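Local coordinates for sugar fermentation stimulation protein homolog (Pyrococcus furiosus, PDB 4DA2), which probably binds DNA, joining an OB-fold domain to a calcium-binding PD-(D/E)xK nuclease-like domain, at residues Leu198-Gly212 and Gly219-Ile231. The protein carries 1 engineered substitution. Sequence-based numbering, arbitrary orientation.
Sequences LKEALEAGVEIRALG and GEIIYRGELGVEI
Gly212 and Arg224 meet in the antiparallel β-hairpin of strands 207-215 and 220-229, part of the large mixed sheet of this PD-(D/E)xK protein, at what is probably a β bulge. Gly212 faces both Arg224 and Gly225: its N donates to Gly225 O (2.8 Å) almost in line with that carbonyl, while its O accepts from Arg224 N. The Arg224 chain, bent at chi3 (-51°), folds back to lay one guanidinium face over the glycine, with NH2 3.6 Å from Gly212 CA. The guanidinium also bonds His214 and Val181 O.

Leu211 extends from the sheet toward helix 81-93, where it crosses Tyr223 at a slant and sets CD2 3.6 Å from the phenol OH. Tyr223 is brought there with CG anti to its backbone N (chi1 168°). Ala210 CB, by contrast, sits against Leu227 CB and Val229 CG2, and Ala210 O takes the amide of Leu227.

Arg209 and Glu226 run side by side, their guanidinium and carboxylate planes only 12° from parallel, yet NE stays 4.9 Å from Glu226 OE1. The arginine instead turns back, with NH2 gripping Glu207 OE1 at 2.8 Å, NH1 bonded to Ile208 O and NE paired with Glu99. A leucine in its place would probably leave Glu99 and Glu207 without the cation they share and Ile208 O without this donor.

Beyond Val229, whose side chain crosses that of Ile208 at about a right angle with CG1 against Ile208 CG2, the C-terminus reaches helix 192-204. Ile208 and Ile231 meet tip to tip (CD1 to CD1, 4.0 Å), and Leu202 CD1 presses on Ile231 CB at 3.6 Å. Lys199 slides past Ile231, and a water accepts from Lys199 NZ while donating to the terminal Ile231 O, 2.9 Å from the water oxygen.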
loop_
_atom_site.group_PDB
_atom_site.type_symbol
_atom_site.label_atom_id
_atom_site.label_comp_id
_atom_site.label_asym_id
_atom_site.label_seq_id
_atom_site.Cartn_x
_atom_site.Cartn_y
_atom_site.Cartn_z
ATOM N N LEU A 198 -14.016 9.658 2.746
ATOM C CA LEU A 198 -12.885 9.892 3.684
ATOM C C LEU A 198 -13.143 11.074 4.646
ATOM O O LEU A 198 -12.741 11.050 5.828
ATOM C CB LEU A 198 -11.541 10.035 2.926
ATOM C CG LEU A 198 -11.018 8.718 2.307
ATOM C CD1 LEU A 198 -9.888 9.016 1.323
ATOM C CD2 LEU A 198 -10.581 7.713 3.381
ATOM N N LYS A 199 -13.808 12.107 4.127
ATOM C CA LYS A 199 -14.257 13.245 4.948
ATOM C C LYS A 199 -15.237 12.779 6.000
ATOM O O LYS A 199 -15.126 13.165 7.160
ATOM C CB LYS A 199 -14.915 14.340 4.078
ATOM C CG LYS A 199 -13.924 15.098 3.183
ATOM C CD LYS A 199 -14.574 16.303 2.484
ATOM C CE LYS A 199 -13.606 16.939 1.492
ATOM N NZ LYS A 199 -13.570 16.181 0.199
ATOM N N GLU A 200 -16.190 11.937 5.587
ATOM C CA GLU A 200 -17.186 11.365 6.477
ATOM C C GLU A 200 -16.525 10.492 7.542
ATOM O O GLU A 200 -16.912 10.556 8.728
ATOM C CB GLU A 200 -18.226 10.548 5.688
ATOM C CG GLU A 200 -19.353 9.986 6.552
ATOM C CD GLU A 200 -20.445 9.272 5.753
ATOM O OE1 GLU A 200 -20.375 9.265 4.511
ATOM O OE2 GLU A 200 -21.371 8.708 6.383
ATOM N N ALA A 201 -15.525 9.710 7.131
ATOM C CA ALA A 201 -14.725 8.898 8.065
ATOM C C ALA A 201 -14.070 9.725 9.169
ATOM O O ALA A 201 -14.171 9.375 10.349
ATOM C CB ALA A 201 -13.636 8.110 7.303
ATOM N N LEU A 202 -13.375 10.794 8.780
ATOM C CA LEU A 202 -12.747 11.718 9.737
ATOM C C LEU A 202 -13.762 12.199 10.768
ATOM O O LEU A 202 -13.529 12.129 11.973
ATOM C CB LEU A 202 -12.153 12.921 9.013
ATOM C CG LEU A 202 -10.678 12.954 8.622
ATOM C CD1 LEU A 202 -10.344 14.369 8.116
ATOM C CD2 LEU A 202 -9.790 12.541 9.782
ATOM N N GLU A 203 -14.915 12.649 10.279
ATOM C CA GLU A 203 -15.985 13.138 11.140
ATOM C C GLU A 203 -16.559 12.083 12.062
ATOM O O GLU A 203 -16.920 12.390 13.199
ATOM C CB GLU A 203 -17.102 13.762 10.297
ATOM C CG GLU A 203 -16.678 15.042 9.602
ATOM C CD GLU A 203 -17.790 15.618 8.742
ATOM O OE1 GLU A 203 -18.957 15.193 8.897
ATOM O OE2 GLU A 203 -17.490 16.491 7.915
ATOM N N ALA A 204 -16.592 10.829 11.599
ATOM C CA ALA A 204 -17.188 9.733 12.333
ATOM C C ALA A 204 -16.281 9.182 13.427
ATOM O O ALA A 204 -16.761 8.500 14.327
ATOM C CB ALA A 204 -17.631 8.589 11.381
ATOM N N GLY A 205 -14.981 9.483 13.354
ATOM C CA GLY A 205 -14.023 8.969 14.336
ATOM C C GLY A 205 -13.026 7.961 13.779
ATOM O O GLY A 205 -12.230 7.396 14.544
ATOM N N VAL A 206 -13.071 7.698 12.467
ATOM C CA VAL A 206 -12.060 6.796 11.870
ATOM C C VAL A 206 -10.720 7.533 11.845
ATOM O O VAL A 206 -10.624 8.653 11.323
ATOM C CB VAL A 206 -12.398 6.352 10.427
ATOM C CG1 VAL A 206 -11.263 5.431 9.853
ATOM C CG2 VAL A 206 -13.778 5.684 10.356
ATOM N N GLU A 207 -9.690 6.913 12.419
ATOM C CA GLU A 207 -8.360 7.563 12.431
ATOM C C GLU A 207 -7.718 7.381 11.059
ATOM O O GLU A 207 -7.790 6.289 10.455
ATOM C CB GLU A 207 -7.478 6.986 13.528
ATOM C CG GLU A 207 -8.073 7.194 14.932
ATOM C CD GLU A 207 -8.004 8.641 15.436
ATOM O OE1 GLU A 207 -7.004 9.324 15.147
ATOM O OE2 GLU A 207 -8.945 9.098 16.135
ATOM N N ILE A 208 -7.150 8.461 10.535
ATOM C CA ILE A 208 -6.487 8.389 9.221
ATOM C C ILE A 208 -4.978 8.687 9.369
ATOM O O ILE A 208 -4.598 9.707 9.945
ATOM C CB ILE A 208 -7.113 9.341 8.185
ATOM C CG1 ILE A 208 -8.589 8.967 7.934
ATOM C CG2 ILE A 208 -6.269 9.327 6.896
ATOM C CD1 ILE A 208 -9.338 9.965 7.034
ATOM N N ARG A 209 -4.133 7.785 8.856
ATOM C CA ARG A 209 -2.664 7.987 8.899
ATOM C C ARG A 209 -2.142 7.743 7.486
ATOM O O ARG A 209 -2.796 7.065 6.663
ATOM C CB ARG A 209 -1.982 6.975 9.840
ATOM C CG ARG A 209 -2.517 6.957 11.300
ATOM C CD ARG A 209 -2.176 8.206 12.119
ATOM N NE ARG A 209 -2.749 8.090 13.471
ATOM C CZ ARG A 209 -3.891 8.660 13.851
ATOM N NH1 ARG A 209 -4.564 9.437 13.008
ATOM N NH2 ARG A 209 -4.334 8.483 15.091
ATOM N N ALA A 210 -0.965 8.288 7.215
ATOM C CA ALA A 210 -0.249 8.014 5.972
ATOM C C ALA A 210 1.251 7.897 6.261
ATOM O O ALA A 210 1.806 8.703 6.991
ATOM C CB ALA A 210 -0.525 9.109 4.945
ATOM N N LEU A 211 1.889 6.903 5.658
ATOM C CA LEU A 211 3.293 6.616 5.906
ATOM C C LEU A 211 4.117 6.703 4.639
ATOM O O LEU A 211 3.661 6.266 3.594
ATOM C CB LEU A 211 3.429 5.207 6.457
ATOM C CG LEU A 211 2.525 4.818 7.631
ATOM C CD1 LEU A 211 2.714 3.329 7.949
ATOM C CD2 LEU A 211 2.848 5.678 8.858
ATOM N N GLY A 212 5.322 7.269 4.736
ATOM C CA GLY A 212 6.229 7.323 3.585
ATOM C C GLY A 212 7.194 6.157 3.624
ATOM O O GLY A 212 7.828 5.886 4.655
ATOM N N GLY A 219 17.610 -3.363 -2.102
ATOM C CA GLY A 219 16.562 -4.217 -1.547
ATOM C C GLY A 219 16.087 -3.764 -0.175
ATOM O O GLY A 219 15.083 -4.278 0.323
ATOM N N GLU A 220 16.777 -2.792 0.426
ATOM C CA GLU A 220 16.392 -2.306 1.763
ATOM C C GLU A 220 15.122 -1.479 1.702
ATOM O O GLU A 220 14.998 -0.584 0.864
ATOM C CB GLU A 220 17.507 -1.467 2.382
ATOM C CG GLU A 220 18.705 -2.309 2.794
ATOM C CD GLU A 220 19.926 -1.469 3.043
ATOM O OE1 GLU A 220 20.414 -0.838 2.073
ATOM O OE2 GLU A 220 20.392 -1.437 4.203
ATOM N N ILE A 221 14.191 -1.775 2.600
ATOM C CA ILE A 221 12.929 -1.041 2.638
ATOM C C ILE A 221 13.022 -0.009 3.760
ATOM O O ILE A 221 13.357 -0.327 4.906
ATOM C CB ILE A 221 11.703 -1.970 2.785
ATOM C CG1 ILE A 221 11.487 -2.772 1.484
ATOM C CG2 ILE A 221 10.418 -1.163 3.165
ATOM C CD1 ILE A 221 10.208 -3.579 1.469
ATOM N N ILE A 222 12.762 1.233 3.390
ATOM C CA ILE A 222 13.018 2.382 4.260
ATOM C C ILE A 222 11.696 3.039 4.681
ATOM O O ILE A 222 10.856 3.390 3.845
ATOM C CB ILE A 222 13.948 3.429 3.547
ATOM C CG1 ILE A 222 15.265 2.784 3.070
ATOM C CG2 ILE A 222 14.242 4.634 4.448
ATOM C CD1 ILE A 222 15.986 1.975 4.146
ATOM N N TYR A 223 11.538 3.253 5.986
ATOM C CA TYR A 223 10.360 3.923 6.493
ATOM C C TYR A 223 10.785 5.349 6.797
ATOM O O TYR A 223 11.651 5.557 7.645
ATOM C CB TYR A 223 9.855 3.188 7.760
ATOM C CG TYR A 223 8.805 3.952 8.551
ATOM C CD1 TYR A 223 7.685 4.537 7.916
ATOM C CD2 TYR A 223 8.932 4.109 9.934
ATOM C CE1 TYR A 223 6.731 5.241 8.643
ATOM C CE2 TYR A 223 7.964 4.816 10.671
ATOM C CZ TYR A 223 6.875 5.376 10.015
ATOM O OH TYR A 223 5.930 6.080 10.737
ATOM N N ARG A 224 10.202 6.318 6.082
ATOM C CA ARG A 224 10.595 7.716 6.192
ATOM C C ARG A 224 9.840 8.459 7.317
ATOM O O ARG A 224 10.246 9.548 7.710
ATOM C CB ARG A 224 10.458 8.445 4.846
ATOM C CG ARG A 224 11.402 7.926 3.714
ATOM C CD ARG A 224 11.451 8.939 2.542
ATOM N NE ARG A 224 10.109 9.323 2.103
ATOM C CZ ARG A 224 9.322 8.571 1.338
ATOM N NH1 ARG A 224 9.747 7.398 0.885
ATOM N NH2 ARG A 224 8.105 8.993 1.013
ATOM N N GLY A 225 8.794 7.839 7.851
ATOM C CA GLY A 225 7.951 8.449 8.874
ATOM C C GLY A 225 6.566 8.751 8.321
ATOM O O GLY A 225 6.195 8.290 7.214
ATOM N N GLU A 226 5.804 9.561 9.051
ATOM C CA GLU A 226 4.454 9.880 8.583
ATOM C C GLU A 226 4.425 11.002 7.551
ATOM O O GLU A 226 5.298 11.879 7.521
ATOM C CB GLU A 226 3.532 10.249 9.746
ATOM C CG GLU A 226 3.268 9.117 10.700
ATOM C CD GLU A 226 2.325 9.537 11.830
ATOM O OE1 GLU A 226 1.262 10.152 11.537
ATOM O OE2 GLU A 226 2.623 9.206 12.994
ATOM N N LEU A 227 3.390 10.991 6.722
ATOM C CA LEU A 227 3.162 12.035 5.741
ATOM C C LEU A 227 2.062 12.945 6.291
ATOM O O LEU A 227 1.175 12.479 7.037
ATOM C CB LEU A 227 2.699 11.434 4.404
ATOM C CG LEU A 227 3.556 10.322 3.759
ATOM C CD1 LEU A 227 2.869 9.772 2.507
ATOM C CD2 LEU A 227 4.932 10.858 3.414
ATOM N N GLY A 228 2.115 14.221 5.916
ATOM C CA GLY A 228 1.095 15.175 6.333
ATOM C C GLY A 228 -0.200 14.904 5.590
ATOM O O GLY A 228 -0.246 14.998 4.383
ATOM N N VAL A 229 -1.242 14.573 6.351
ATOM C CA VAL A 229 -2.542 14.204 5.834
ATOM C C VAL A 229 -3.435 15.406 5.554
ATOM O O VAL A 229 -3.675 16.235 6.445
ATOM C CB VAL A 229 -3.251 13.255 6.822
ATOM C CG1 VAL A 229 -4.649 12.957 6.359
ATOM C CG2 VAL A 229 -2.439 11.929 6.964
ATOM N N GLU A 230 -3.920 15.488 4.320
ATOM C CA GLU A 230 -4.993 16.432 3.942
ATOM C C GLU A 230 -6.211 15.653 3.446
ATOM O O GLU A 230 -6.087 14.729 2.622
ATOM C CB GLU A 230 -4.528 17.397 2.844
ATOM C CG GLU A 230 -3.295 18.183 3.228
ATOM C CD GLU A 230 -2.829 19.118 2.140
ATOM O OE1 GLU A 230 -3.553 19.323 1.162
ATOM O OE2 GLU A 230 -1.697 19.632 2.292
ATOM N N ILE A 231 -7.385 16.009 3.949
ATOM C CA ILE A 231 -8.632 15.324 3.554
ATOM C C ILE A 231 -9.676 16.379 3.196
ATOM O O ILE A 231 -10.491 16.191 2.300
ATOM C CB ILE A 231 -9.160 14.362 4.677
ATOM C CG1 ILE A 231 -8.109 13.317 5.103
ATOM C CG2 ILE A 231 -10.458 13.721 4.290
ATOM C CD1 ILE A 231 -7.800 12.184 4.095
ATOM O OXT ILE A 231 -9.708 17.469 3.774
HETATM O O HOH W 1 -11.338 13.968 0.600
#